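Local atomic coordinates of alpha-fucosidase GH29 (Fusarium graminearum, PDB entry 4PSR), a protein that hydrolyses alpha-L-fucosides as a family 29 glycoside hydrolase, probably releasing alpha-1,6-linked fucose from the N-acetylglucosamine at the reducing end of glycoprotein glycans. Residues E125-F130 with A169-Y174; W224-L229 with T270-D275; A504-K509 with R540-S545. One frame throughout, in Å; residues are numbered along the deposited sequence.

Interaction 1 (E125-F130 with A169-Y174); sequences EHHDGF and AMHQAY. With FUL (beta-L-fucopyranose), chain M.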
loop_
_atom_site.group_PDB
_atom_site.type_symbol
_atom_site.label_atom_id
_atom_site.label_comp_id
_atom_site.label_asym_id
_atom_site.label_seq_id
_atom_site.Cartn_x
_atom_site.Cartn_y
_atom_site.Cartn_z
ATOM N N GLU A 125 16.751 -2.886 -4.156
ATOM C CA GLU A 125 17.790 -3.073 -3.131
ATOM C C GLU A 125 17.053 -3.175 -1.803
ATOM O O GLU A 125 16.305 -2.253 -1.460
ATOM C CB GLU A 125 18.783 -1.928 -3.103
ATOM C CG GLU A 125 19.834 -2.149 -2.007
ATOM C CD GLU A 125 21.017 -1.227 -2.050
ATOM O OE1 GLU A 125 21.212 -0.514 -3.033
ATOM O OE2 GLU A 125 21.762 -1.212 -1.025
ATOM N N HIS A 126 17.258 -4.275 -1.090
ATOM C CA HIS A 126 16.663 -4.433 0.235
ATOM C C HIS A 126 17.627 -3.841 1.290
ATOM O O HIS A 126 18.290 -2.868 1.002
ATOM C CB HIS A 126 16.276 -5.903 0.453
ATOM C CG HIS A 126 15.275 -6.094 1.533
ATOM N ND1 HIS A 126 15.634 -6.542 2.786
ATOM C CD2 HIS A 126 13.954 -5.816 1.590
ATOM C CE1 HIS A 126 14.558 -6.580 3.556
ATOM N NE2 HIS A 126 13.527 -6.134 2.857
ATOM N N HIS A 127 17.668 -4.402 2.506
ATOM C CA HIS A 127 18.547 -3.906 3.571
ATOM C C HIS A 127 19.972 -4.483 3.487
ATOM O O HIS A 127 20.839 -4.029 4.239
ATOM C CB HIS A 127 18.039 -4.315 4.975
ATOM C CG HIS A 127 16.639 -3.898 5.343
ATOM N ND1 HIS A 127 16.086 -2.656 5.077
ATOM C CD2 HIS A 127 15.707 -4.583 6.052
ATOM C CE1 HIS A 127 14.875 -2.609 5.615
ATOM N NE2 HIS A 127 14.611 -3.764 6.192
ATOM N N ASP A 128 20.197 -5.453 2.596
ATOM C CA ASP A 128 21.392 -6.290 2.586
ATOM C C ASP A 128 22.542 -5.765 1.735
ATOM O O ASP A 128 23.521 -6.482 1.519
ATOM C CB ASP A 128 21.045 -7.694 2.120
ATOM C CG ASP A 128 20.646 -7.754 0.645
ATOM O OD1 ASP A 128 20.199 -6.716 0.094
ATOM O OD2 ASP A 128 20.779 -8.848 0.043
ATOM N N GLY A 129 22.436 -4.540 1.240
ATOM C CA GLY A 129 23.548 -3.894 0.564
ATOM C C GLY A 129 23.824 -4.253 -0.894
ATOM O O GLY A 129 24.848 -3.807 -1.460
ATOM N N PHE A 130 22.944 -5.055 -1.483
ATOM C CA PHE A 130 23.118 -5.592 -2.851
ATOM C C PHE A 130 22.165 -4.829 -3.771
ATOM O O PHE A 130 20.942 -4.973 -3.665
ATOM C CB PHE A 130 22.783 -7.090 -2.808
ATOM C CG PHE A 130 23.079 -7.861 -4.092
ATOM C CD1 PHE A 130 24.377 -7.925 -4.590
ATOM C CD2 PHE A 130 22.088 -8.570 -4.760
ATOM C CE1 PHE A 130 24.676 -8.657 -5.748
ATOM C CE2 PHE A 130 22.397 -9.320 -5.902
ATOM C CZ PHE A 130 23.680 -9.368 -6.385
ATOM N N ALA A 169 11.175 -0.635 -5.295
ATOM C CA ALA A 169 11.318 -0.598 -3.828
ATOM C C ALA A 169 12.773 -0.567 -3.419
ATOM O O ALA A 169 13.626 -1.328 -3.913
ATOM C CB ALA A 169 10.579 -1.775 -3.175
ATOM N N MET A 170 13.049 0.350 -2.483
ATOM C CA MET A 170 14.381 0.642 -1.984
ATOM C C MET A 170 14.361 0.607 -0.463
ATOM O O MET A 170 13.569 1.322 0.154
ATOM C CB MET A 170 14.821 2.012 -2.463
ATOM C CG MET A 170 14.934 2.148 -3.970
ATOM S SD MET A 170 16.329 1.244 -4.669
ATOM C CE MET A 170 17.671 2.355 -4.183
ATOM N N HIS A 171 15.214 -0.220 0.132
ATOM C CA HIS A 171 15.237 -0.388 1.584
ATOM C C HIS A 171 16.671 -0.162 2.133
ATOM O O HIS A 171 17.087 -0.791 3.110
ATOM C CB HIS A 171 14.730 -1.789 2.039
ATOM C CG HIS A 171 13.556 -2.364 1.281
ATOM N ND1 HIS A 171 12.464 -2.907 1.923
ATOM C CD2 HIS A 171 13.339 -2.553 -0.049
ATOM C CE1 HIS A 171 11.627 -3.413 1.024
ATOM N NE2 HIS A 171 12.138 -3.212 -0.178
ATOM N N GLN A 172 17.389 0.777 1.523
ATOM C CA GLN A 172 18.834 0.860 1.727
ATOM C C GLN A 172 19.269 1.730 2.906
ATOM O O GLN A 172 20.454 1.769 3.223
ATOM C CB GLN A 172 19.565 1.198 0.420
ATOM C CG GLN A 172 19.693 2.652 0.010
ATOM C CD GLN A 172 18.437 3.323 -0.517
ATOM O OE1 GLN A 172 17.319 2.836 -0.306
ATOM N NE2 GLN A 172 18.602 4.458 -1.201
ATOM N N ALA A 173 18.323 2.356 3.596
ATOM C CA ALA A 173 18.662 3.108 4.818
ATOM C C ALA A 173 19.025 2.212 5.978
ATOM O O ALA A 173 19.998 2.503 6.712
ATOM C CB ALA A 173 17.533 4.013 5.212
ATOM N N TYR A 174 18.283 1.134 6.221
ATOM C CA TYR A 174 18.551 0.336 7.422
ATOM C C TYR A 174 19.862 -0.439 7.296
ATOM O O TYR A 174 20.484 -0.838 8.295
ATOM C CB TYR A 174 17.364 -0.577 7.743
ATOM C CG TYR A 174 17.467 -1.378 9.010
ATOM C CD1 TYR A 174 17.954 -0.818 10.192
ATOM C CD2 TYR A 174 16.997 -2.677 9.057
ATOM C CE1 TYR A 174 18.023 -1.559 11.340
ATOM C CE2 TYR A 174 17.064 -3.434 10.218
ATOM C CZ TYR A 174 17.559 -2.861 11.366
ATOM O OH TYR A 174 17.607 -3.658 12.501
HETATM C C1 FUL M . 9.895 -4.017 6.348
HETATM C C2 FUL M . 11.180 -4.741 6.002
HETATM O O2 FUL M . 12.084 -4.813 7.116
HETATM C C3 FUL M . 10.772 -6.121 5.559
HETATM O O3 FUL M . 11.932 -6.879 5.293
HETATM C C4 FUL M . 9.915 -5.965 4.328
HETATM O O4 FUL M . 10.696 -5.406 3.276
HETATM C C5 FUL M . 8.722 -5.077 4.655
HETATM C C6 FUL M . 7.845 -4.800 3.452
HETATM O O5 FUL M . 9.113 -3.817 5.195
HETATM O O1 FUL M . 10.222 -2.748 6.852
#
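H126 and H127 meet H171 and Y174 in an aromatic cluster at the C-terminal ends of two adjacent parallel strands of a TIM barrel, 119-125 and 165-170, where the barrel's loops form the fucose site. The strand pairing ends here: E125 and M170 are bridged in parallel, and H171 N donates to E125 O at 2.8 Å. Beyond that point side chains take over. H127 ND1 donates to H171 O at 2.9 Å, nearly in the plane of its own ring and on a carbonyl lone pair, with an N-H...O angle of 161°. That bond helps set the rotation of the imidazole, with NE2 on the side of the sugar. The ring of Y174 comes edge-on to the face of the H127 ring, the planes of Y174 and H127 lying 88° apart; CG of Y174 stands anti to its backbone N, and Y174 CD2 sits 3.7 Å above the centre of the H127 imidazole. Y174 CB also makes a CH-pi contact with this ring.

H126 points its CB away from 169-174, yet its ring returns to meet H171. CD2 of H126 rests over the centre of the H171 ring, 3.3 Å from H171 ND1, with planes tilted by 44°, neither stacked nor edge-to-face. H171 ND1 is itself hydrogen-bonded to D226 OD2, just beyond the end of strand 222-225, so the ring is also held from the neighbouring strand's end. E125 OE2, in a salt bridge with K210, also touches Q172 CB.

The two adjacent histidines thus present their outer nitrogens to different hydroxyls of the bound beta-L-fucopyranose, consistent with recognition of the individual hydroxyls. H126 NE2 hydrogen-bonds FUL O4 at 3.0 Å and bonds weakly to O3, while H127 NE2 hydrogen-bonds FUL O2 at 2.9 Å.

Interaction 2 (W224-L229 with T270-D275); sequences WNDFSL and TYKHHD. With FUL (beta-L-fucopyranose), chain M.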
loop_
_atom_site.group_PDB
_atom_site.type_symbol
_atom_site.label_atom_id
_atom_site.label_comp_id
_atom_site.label_asym_id
_atom_site.label_seq_id
_atom_site.Cartn_x
_atom_site.Cartn_y
_atom_site.Cartn_z
ATOM N N TRP A 224 9.389 3.443 -3.844
ATOM C CA TRP A 224 8.919 3.009 -2.534
ATOM C C TRP A 224 10.136 2.944 -1.628
ATOM O O TRP A 224 11.175 2.400 -2.017
ATOM C CB TRP A 224 8.271 1.646 -2.740
ATOM C CG TRP A 224 7.681 0.893 -1.583
ATOM C CD1 TRP A 224 6.346 0.636 -1.393
ATOM C CD2 TRP A 224 8.364 0.192 -0.539
ATOM N NE1 TRP A 224 6.164 -0.174 -0.308
ATOM C CE2 TRP A 224 7.378 -0.457 0.250
ATOM C CE3 TRP A 224 9.713 0.061 -0.172
ATOM C CZ2 TRP A 224 7.692 -1.213 1.385
ATOM C CZ3 TRP A 224 10.027 -0.694 0.971
ATOM C CH2 TRP A 224 9.013 -1.317 1.730
ATOM N N ASN A 225 10.016 3.525 -0.422
ATOM C CA ASN A 225 11.099 3.551 0.571
ATOM C C ASN A 225 10.726 2.840 1.840
ATOM O O ASN A 225 9.597 2.995 2.329
ATOM C CB ASN A 225 11.494 4.981 0.957
ATOM C CG ASN A 225 12.122 5.729 -0.170
ATOM O OD1 ASN A 225 13.369 5.721 -0.309
ATOM N ND2 ASN A 225 11.305 6.425 -0.963
ATOM N N ASP A 226 11.674 2.126 2.433
ATOM C CA ASP A 226 11.488 1.523 3.739
ATOM C C ASP A 226 11.945 2.482 4.852
ATOM O O ASP A 226 12.392 3.574 4.579
ATOM C CB ASP A 226 12.233 0.176 3.820
ATOM C CG ASP A 226 11.544 -0.833 4.708
ATOM O OD1 ASP A 226 10.656 -0.413 5.510
ATOM O OD2 ASP A 226 11.871 -2.020 4.629
ATOM N N PHE A 227 11.802 2.005 6.081
ATOM C CA PHE A 227 12.031 2.790 7.303
ATOM C C PHE A 227 13.502 3.136 7.506
ATOM O O PHE A 227 14.364 2.752 6.711
ATOM C CB PHE A 227 11.490 2.031 8.525
ATOM C CG PHE A 227 12.395 0.954 9.040
ATOM C CD1 PHE A 227 13.123 1.141 10.197
ATOM C CD2 PHE A 227 12.534 -0.256 8.381
ATOM C CE1 PHE A 227 13.978 0.151 10.689
ATOM C CE2 PHE A 227 13.384 -1.247 8.876
ATOM C CZ PHE A 227 14.108 -1.037 10.039
ATOM N N SER A 228 13.781 3.846 8.600
ATOM C CA SER A 228 15.120 4.362 8.955
ATOM C C SER A 228 15.483 5.577 8.107
ATOM O O SER A 228 16.669 5.918 7.987
ATOM C CB SER A 228 16.206 3.288 8.925
ATOM O OG SER A 228 17.366 3.784 9.603
ATOM N N LEU A 229 14.485 6.269 7.555
ATOM C CA LEU A 229 14.699 7.579 6.972
ATOM C C LEU A 229 14.849 8.627 8.108
ATOM O O LEU A 229 15.778 9.457 8.083
ATOM C CB LEU A 229 13.564 7.966 5.992
ATOM C CG LEU A 229 13.351 6.985 4.815
ATOM C CD1 LEU A 229 12.259 7.522 3.947
ATOM C CD2 LEU A 229 14.631 6.785 4.006
ATOM N N THR A 270 6.876 6.846 -1.803
ATOM C CA THR A 270 6.213 6.369 -0.592
ATOM C C THR A 270 7.244 6.183 0.534
ATOM O O THR A 270 8.458 6.045 0.284
ATOM C CB THR A 270 5.433 5.021 -0.797
ATOM O OG1 THR A 270 6.365 3.943 -0.928
ATOM C CG2 THR A 270 4.521 5.048 -2.016
ATOM N N TYR A 271 6.770 6.213 1.764
ATOM C CA TYR A 271 7.647 6.002 2.915
ATOM C C TYR A 271 6.778 5.393 4.016
ATOM O O TYR A 271 5.544 5.535 3.970
ATOM C CB TYR A 271 8.366 7.295 3.362
ATOM C CG TYR A 271 7.425 8.274 4.003
ATOM C CD1 TYR A 271 6.357 8.831 3.304
ATOM C CD2 TYR A 271 7.595 8.615 5.345
ATOM C CE1 TYR A 271 5.476 9.672 3.914
ATOM C CE2 TYR A 271 6.714 9.464 5.970
ATOM C CZ TYR A 271 5.661 9.994 5.260
ATOM O OH TYR A 271 4.759 10.823 5.909
ATOM N N LYS A 272 7.392 4.709 4.977
ATOM C CA LYS A 272 6.596 4.025 6.012
ATOM C C LYS A 272 5.859 5.042 6.892
ATOM O O LYS A 272 6.422 6.047 7.289
ATOM C CB LYS A 272 7.438 3.059 6.838
ATOM C CG LYS A 272 7.977 1.898 6.034
ATOM C CD LYS A 272 6.842 0.986 5.517
ATOM C CE LYS A 272 7.349 -0.247 4.792
ATOM N NZ LYS A 272 7.960 -1.205 5.740
ATOM N N HIS A 273 4.593 4.748 7.178
ATOM C CA HIS A 273 3.679 5.653 7.878
ATOM C C HIS A 273 4.244 6.220 9.172
ATOM O O HIS A 273 4.092 7.399 9.447
ATOM C CB HIS A 273 2.341 4.929 8.142
ATOM C CG HIS A 273 1.413 5.667 9.066
ATOM N ND1 HIS A 273 1.009 5.157 10.281
ATOM C CD2 HIS A 273 0.803 6.867 8.938
ATOM C CE1 HIS A 273 0.192 6.016 10.867
ATOM N NE2 HIS A 273 0.051 7.063 10.077
ATOM N N HIS A 274 4.894 5.373 9.941
ATOM C CA HIS A 274 5.393 5.745 11.278
ATOM C C HIS A 274 6.707 6.532 11.212
ATOM O O HIS A 274 7.128 7.140 12.190
ATOM C CB HIS A 274 5.580 4.488 12.103
ATOM C CG HIS A 274 6.658 3.580 11.599
ATOM N ND1 HIS A 274 7.963 3.663 12.039
ATOM C CD2 HIS A 274 6.629 2.572 10.694
ATOM C CE1 HIS A 274 8.689 2.737 11.437
ATOM N NE2 HIS A 274 7.903 2.058 10.621
ATOM N N ASP A 275 7.349 6.513 10.056
ATOM C CA ASP A 275 8.641 7.155 9.843
ATOM C C ASP A 275 8.421 8.654 9.631
ATOM O O ASP A 275 7.412 9.106 9.055
ATOM C CB ASP A 275 9.282 6.487 8.602
ATOM C CG ASP A 275 10.756 6.825 8.369
ATOM O OD1 ASP A 275 11.245 7.898 8.798
ATOM O OD2 ASP A 275 11.447 5.950 7.778
HETATM C C1 FUL M . 9.895 -4.017 6.348
HETATM C C2 FUL M . 11.180 -4.741 6.002
HETATM O O2 FUL M . 12.084 -4.813 7.116
HETATM C C3 FUL M . 10.772 -6.121 5.559
HETATM O O3 FUL M . 11.932 -6.879 5.293
HETATM C C4 FUL M . 9.915 -5.965 4.328
HETATM O O4 FUL M . 10.696 -5.406 3.276
HETATM C C5 FUL M . 8.722 -5.077 4.655
HETATM C C6 FUL M . 7.845 -4.800 3.452
HETATM O O5 FUL M . 9.113 -3.817 5.195
HETATM O O1 FUL M . 10.222 -2.748 6.852
HETATM O O HOH W 1 6.920 2.816 1.508
HETATM O O HOH W 2 10.138 5.122 5.450
#
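K272 reaches from strand 268-272 to W224 at the end of strand 222-225 and to D226 just after it, and its chain passes the D226 carboxylate and the W224 indole on the way to the sugar. CB points toward 224-229. K272 CG lies 3.6 Å from D226 OD1, and CD, turned by chi2 of -65°, runs on past the same carboxylate. CE lies between D226 OD1 and the indole, K272 CE to W224 CZ2 measuring 3.6 Å. A second bend at chi4, 71°, places NZ between protein and sugar: it forms a salt bridge with D226 OD1 at 2.8 Å and donates to the ring oxygen of the bound fucose, FUL O5, at 2.9 Å.

D226 OD1 is heavily engaged. NZ arrives from above the carboxylate plane, F227 N donates to D226 OD1 from the opposite face at 2.7 Å, and FUL O1 donates to D226 OD1 at 2.7 Å. These bonds hold the carboxylate beside the anomeric end of the sugar.

Further back, T270 O accepts both the backbone N and, at 3.1 Å, ND2 of N225, while a water joins N225 O to T270 OG1. At the other end D275 OD2 takes L229 N on its syn lone pair at 3.1 Å; a second water ties that oxygen to K272 N and weakly to D226 O. D275 OD1 is held by D230 N and G277 N.

Adjacent parallel strands whose C-terminal ends, with the loops just beyond them, face a ligand are typical of the active site of a (beta/alpha)8 barrel, here the fourth and fifth strands of the fucosidase.

Interaction 3 (A504-K509 with R540-S545); sequences AAVFSK and RSIRVS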
loop_
_atom_site.group_PDB
_atom_site.type_symbol
_atom_site.label_atom_id
_atom_site.label_comp_id
_atom_site.label_asym_id
_atom_site.label_seq_id
_atom_site.Cartn_x
_atom_site.Cartn_y
_atom_site.Cartn_z
ATOM N N ALA A 504 -21.263 12.565 12.741
ATOM C CA ALA A 504 -21.805 13.842 12.323
ATOM C C ALA A 504 -21.797 13.904 10.805
ATOM O O ALA A 504 -21.235 13.033 10.131
ATOM C CB ALA A 504 -20.999 14.976 12.920
ATOM N N ALA A 505 -22.451 14.931 10.250
ATOM C CA ALA A 505 -22.364 15.220 8.823
ATOM C C ALA A 505 -22.286 16.734 8.658
ATOM O O ALA A 505 -23.044 17.471 9.323
ATOM C CB ALA A 505 -23.569 14.639 8.052
ATOM N N VAL A 506 -21.376 17.196 7.796
ATOM C CA VAL A 506 -21.224 18.626 7.541
ATOM C C VAL A 506 -21.709 18.954 6.134
ATOM O O VAL A 506 -21.593 18.130 5.245
ATOM C CB VAL A 506 -19.770 19.107 7.737
ATOM C CG1 VAL A 506 -19.407 19.071 9.221
ATOM C CG2 VAL A 506 -18.778 18.252 6.931
ATOM N N PHE A 507 -22.278 20.155 5.964
ATOM C CA PHE A 507 -22.949 20.563 4.727
ATOM C C PHE A 507 -22.547 21.967 4.285
ATOM O O PHE A 507 -22.183 22.821 5.102
ATOM C CB PHE A 507 -24.467 20.514 4.933
ATOM C CG PHE A 507 -24.991 19.141 5.172
ATOM C CD1 PHE A 507 -25.115 18.663 6.472
ATOM C CD2 PHE A 507 -25.317 18.307 4.114
ATOM C CE1 PHE A 507 -25.568 17.396 6.717
ATOM C CE2 PHE A 507 -25.780 17.015 4.358
ATOM C CZ PHE A 507 -25.900 16.566 5.673
ATOM N N SER A 508 -22.640 22.207 2.982
ATOM C CA SER A 508 -22.240 23.478 2.384
ATOM C C SER A 508 -23.352 24.531 2.403
ATOM O O SER A 508 -23.091 25.702 2.147
ATOM C CB SER A 508 -21.757 23.264 0.948
ATOM O OG SER A 508 -22.837 22.853 0.110
ATOM N N LYS A 509 -24.574 24.110 2.707
ATOM C CA LYS A 509 -25.679 25.051 2.909
ATOM C C LYS A 509 -26.130 25.058 4.347
ATOM O O LYS A 509 -25.879 24.108 5.089
ATOM C CB LYS A 509 -26.845 24.726 1.985
ATOM C CG LYS A 509 -26.477 24.920 0.551
ATOM C CD LYS A 509 -27.655 24.701 -0.383
ATOM C CE LYS A 509 -27.177 24.539 -1.821
ATOM N NZ LYS A 509 -26.122 25.535 -2.183
ATOM N N ARG A 540 -21.393 25.284 6.284
ATOM C CA ARG A 540 -22.407 26.218 6.785
ATOM C C ARG A 540 -23.418 25.578 7.730
ATOM O O ARG A 540 -24.246 26.267 8.328
ATOM C CB ARG A 540 -23.139 26.894 5.614
ATOM C CG ARG A 540 -22.276 27.872 4.790
ATOM C CD ARG A 540 -21.881 29.117 5.568
ATOM N NE ARG A 540 -22.749 29.318 6.723
ATOM C CZ ARG A 540 -23.923 29.940 6.693
ATOM N NH1 ARG A 540 -24.632 30.044 7.810
ATOM N NH2 ARG A 540 -24.392 30.454 5.559
ATOM N N SER A 541 -23.375 24.258 7.878
ATOM C CA SER A 541 -24.197 23.586 8.867
ATOM C C SER A 541 -23.598 22.208 9.187
ATOM O O SER A 541 -22.786 21.671 8.425
ATOM C CB SER A 541 -25.676 23.480 8.440
ATOM O OG SER A 541 -25.860 22.713 7.255
ATOM N N ILE A 542 -24.011 21.675 10.327
ATOM C CA ILE A 542 -23.591 20.354 10.764
ATOM C C ILE A 542 -24.744 19.680 11.480
ATOM O O ILE A 542 -25.457 20.324 12.276
ATOM C CB ILE A 542 -22.373 20.449 11.689
ATOM C CG1 ILE A 542 -21.921 19.053 12.153
ATOM C CG2 ILE A 542 -22.662 21.332 12.892
ATOM C CD1 ILE A 542 -20.548 19.064 12.794
ATOM N N ARG A 543 -24.945 18.400 11.194
ATOM C CA ARG A 543 -25.868 17.565 11.939
ATOM C C ARG A 543 -25.071 16.580 12.797
ATOM O O ARG A 543 -24.302 15.759 12.267
ATOM C CB ARG A 543 -26.800 16.796 11.023
ATOM C CG ARG A 543 -27.957 16.161 11.769
ATOM C CD ARG A 543 -29.135 15.920 10.839
ATOM N NE ARG A 543 -28.711 15.331 9.571
ATOM C CZ ARG A 543 -29.335 15.500 8.413
ATOM N NH1 ARG A 543 -28.864 14.899 7.329
ATOM N NH2 ARG A 543 -30.423 16.261 8.333
ATOM N N VAL A 544 -25.251 16.682 14.108
ATOM C CA VAL A 544 -24.541 15.843 15.071
ATOM C C VAL A 544 -25.505 14.750 15.527
ATOM O O VAL A 544 -26.651 15.015 15.901
ATOM C CB VAL A 544 -24.070 16.683 16.269
ATOM C CG1 VAL A 544 -23.415 15.785 17.339
ATOM C CG2 VAL A 544 -23.110 17.794 15.833
ATOM N N SER A 545 -25.082 13.493 15.484
ATOM C CA SER A 545 -25.958 12.406 15.878
ATOM C C SER A 545 -26.212 12.387 17.381
ATOM O O SER A 545 -25.438 12.934 18.174
ATOM C CB SER A 545 -25.351 11.061 15.449
ATOM O OG SER A 545 -25.152 11.035 14.050
#
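F507 and S541 pair near one end of an antiparallel pairing of two strands, 504-507 and 541-544, far apart in sequence, whose axes approach to 4.7 Å at 167°. Three kinds of interaction hold it.

Backbone hydrogen bonds come first. A505 and R543 form a hydrogen-bonded pair: A505 N donates to R543 O at 2.9 Å and R543 N donates in turn to A505 O. F507 N likewise donates to S541 O. At this end the pattern is interrupted by a classic beta bulge, in which R540 and S541 both face F507: F507 O accepts R540 N at 2.8 Å and S541 N only weakly at 3.3 Å. A side chain closes the end, S541 OG donating to K509 O at 2.6 Å, in the plane of that carbonyl. The same hydroxyl also has A512 N as a partner.

Apolar packing occupies the face that carries A504, V506, I542 and V544. I542 CD1, carried out by an extended chi2 of 167°, comes 3.8 Å from V506 CG1 and 4.1 Å from A504 CB, so one methyl spans two residues of the partner strand.

The face of A505, F507, S541 and R543 holds an aromatic-guanidinium contact. F507 places CE1 over one face of the R543 guanidinium, with F507 CZ 3.8 Å from R543 NH1 and the two planes 74° apart; NH2 of that arginine makes a salt bridge to E569.

In the C-terminal beta region these are the two central strands of a four-stranded antiparallel sheet. Strand 516-519 flanks 504-507, strand 568-571 flanks 541-544, and I542 and V544 touch A550 of strand 548-553 in the neighbouring four-stranded sheet.

Interactions 1 and 2 belong to one site and interaction 3 to another part of the chain, and all three follow one another in series along the sequence. The first two have centres 12 Å apart and meet where strands 165-170 and 222-225 lie side by side in the eight-stranded barrel: M170 N is 2.8 Å from W224 O, a probable hydrogen bond, and both contacts touch the same fucose. Interaction 3 lies in an antiparallel sheet near the C-terminus, its centre 48 Å from that of interaction 1 and 36 Å from that of interaction 2. The fucose site in the barrel is therefore spatially separate from this strand packing.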